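Local coordinates for protein formate-dependent phosphoribosylglycinamide formyltransferase (Mycobacterium tuberculosis H37Rv, PDB 6KHR) that belongs to the ATP-grasp superfamily of enzymes and carries the domain that gives this superfamily its name, at residues Ala402-Arg405 against Ala406-Ala410. Sequence-based numbering, arbitrary orientation.
Sequences ARER and AREVA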
loop_
_atom_site.group_PDB
_atom_site.type_symbol
_atom_site.label_atom_id
_atom_site.label_comp_id
_atom_site.label_asym_id
_atom_site.label_seq_id
_atom_site.Cartn_x
_atom_site.Cartn_y
_atom_site.Cartn_z
ATOM N N ALA A 402 -13.870 6.405 12.970
ATOM C CA ALA A 402 -13.318 6.034 11.678
ATOM C C ALA A 402 -14.409 5.943 10.609
ATOM O O ALA A 402 -14.186 6.338 9.457
ATOM C CB ALA A 402 -12.532 4.740 11.828
ATOM N N ARG A 403 -15.608 5.497 10.981
ATOM C CA ARG A 403 -16.693 5.474 10.003
ATOM C C ARG A 403 -17.198 6.877 9.690
ATOM O O ARG A 403 -17.501 7.185 8.530
ATOM C CB ARG A 403 -17.837 4.586 10.488
ATOM C CG ARG A 403 -17.467 3.130 10.516
ATOM C CD ARG A 403 -18.549 2.294 11.098
ATOM N NE ARG A 403 -19.739 2.328 10.256
ATOM C CZ ARG A 403 -20.874 1.702 10.548
ATOM N NH1 ARG A 403 -20.979 0.991 11.662
ATOM N NH2 ARG A 403 -21.905 1.790 9.729
ATOM N N GLU A 404 -17.272 7.751 10.701
ATOM C CA GLU A 404 -17.752 9.105 10.448
ATOM C C GLU A 404 -16.784 9.878 9.549
ATOM O O GLU A 404 -17.211 10.594 8.638
ATOM C CB GLU A 404 -17.980 9.832 11.766
ATOM C CG GLU A 404 -18.887 11.055 11.646
ATOM C CD GLU A 404 -18.123 12.370 11.655
ATOM O OE1 GLU A 404 -18.775 13.434 11.787
ATOM O OE2 GLU A 404 -16.876 12.347 11.534
ATOM N N ARG A 405 -15.478 9.717 9.770
ATOM C CA ARG A 405 -14.491 10.365 8.910
ATOM C C ARG A 405 -14.564 9.845 7.485
ATOM O O ARG A 405 -14.415 10.621 6.526
ATOM C CB ARG A 405 -13.091 10.139 9.457
ATOM C CG ARG A 405 -12.875 10.667 10.801
ATOM C CD ARG A 405 -11.590 10.141 11.400
ATOM N NE ARG A 405 -11.162 11.080 12.425
ATOM C CZ ARG A 405 -10.070 10.955 13.162
ATOM N NH1 ARG A 405 -9.270 9.922 12.979
ATOM N NH2 ARG A 405 -9.775 11.879 14.066
ATOM N N ALA A 406 -14.745 8.528 7.322
ATOM C CA ALA A 406 -14.785 7.957 5.980
ATOM C C ALA A 406 -16.021 8.422 5.238
ATOM O O ALA A 406 -15.960 8.704 4.036
ATOM C CB ALA A 406 -14.721 6.433 6.031
ATOM N N ARG A 407 -17.147 8.547 5.938
ATOM C CA ARG A 407 -18.327 9.067 5.265
ATOM C C ARG A 407 -18.099 10.526 4.867
ATOM O O ARG A 407 -18.545 10.955 3.796
ATOM C CB ARG A 407 -19.540 8.866 6.166
ATOM C CG ARG A 407 -20.791 9.584 5.779
ATOM C CD ARG A 407 -21.443 10.168 7.022
ATOM N NE ARG A 407 -22.450 9.278 7.587
ATOM C CZ ARG A 407 -23.755 9.391 7.348
ATOM N NH1 ARG A 407 -24.208 10.362 6.563
ATOM N NH2 ARG A 407 -24.610 8.535 7.898
ATOM N N GLU A 408 -17.342 11.280 5.677
ATOM C CA GLU A 408 -16.996 12.645 5.305
ATOM C C GLU A 408 -16.096 12.659 4.075
ATOM O O GLU A 408 -16.401 13.330 3.085
ATOM C CB GLU A 408 -16.346 13.365 6.485
ATOM C CG GLU A 408 -17.300 14.297 7.237
ATOM C CD GLU A 408 -16.822 14.673 8.643
ATOM O OE1 GLU A 408 -15.875 14.040 9.166
ATOM O OE2 GLU A 408 -17.402 15.611 9.234
ATOM N N VAL A 409 -15.013 11.871 4.096
ATOM C CA VAL A 409 -14.127 11.783 2.933
ATOM C C VAL A 409 -14.919 11.457 1.671
ATOM O O VAL A 409 -14.755 12.102 0.625
ATOM C CB VAL A 409 -13.027 10.733 3.170
ATOM C CG1 VAL A 409 -12.209 10.575 1.908
ATOM C CG2 VAL A 409 -12.142 11.136 4.342
ATOM N N ALA A 410 -15.788 10.439 1.756
ATOM C CA ALA A 410 -16.575 10.034 0.592
ATOM C C ALA A 410 -17.536 11.133 0.172
ATOM O O ALA A 410 -17.710 11.398 -1.024
ATOM C CB ALA A 410 -17.342 8.747 0.892
#
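The carboxylates of Glu404 and Glu408 meet one turn apart on the α-helix 399-413, their planes 68° from each other. The Glu404 carboxylate lies over one face of the Glu408 carboxylate, both Glu404 oxygens on that side of its plane, with Glu404 OE2 3.1 Å from Glu408 OE1. In the other pair, Glu404 OE1 and Glu408 OE2 are 3.6 Å apart. Acceptor faces acceptor, and the two carboxylates are not hydrogen-bonded to each other; if both are ionised, they would probably repel. Glu404 reaches this place because its CG stands anti to the backbone N (chi1 -161°) and the chain then bends at chi2, while Glu408 runs extended beyond CG.

The neighbouring arginines do not offset this pair closely: Arg405 NE remains 6.4 Å from Glu408 OE1, and Arg407 NE 7.0 Å from Glu404 OE1. Arg405 is committed to the sheet side, where NH1 forms a salt bridge with Glu379 OE2 and a hydrogen bond with Thr395 O. Arg403 likewise turns to a salt bridge with Glu258 and a cation-pi contact with Trp260. Ala402, Ala406, Val409 and Ala410 are buried, Ala402 on Ala396 and the other three packing the helix against strands 346-351 and 390-395 of the large antiparallel sheet; Val409 also touches strand 380-384.

Four consecutive i to i+4 bonds hold this piece of helix, from the amides of Ala406, Arg407, Glu408 and Val409. Alongside the first, Ala406 CB lies 3.5 Å from Ala402 O. In the last, Val409 N is 2.8 Å from Arg405 O, and Val409 CB sits 3.6 Å from that same oxygen.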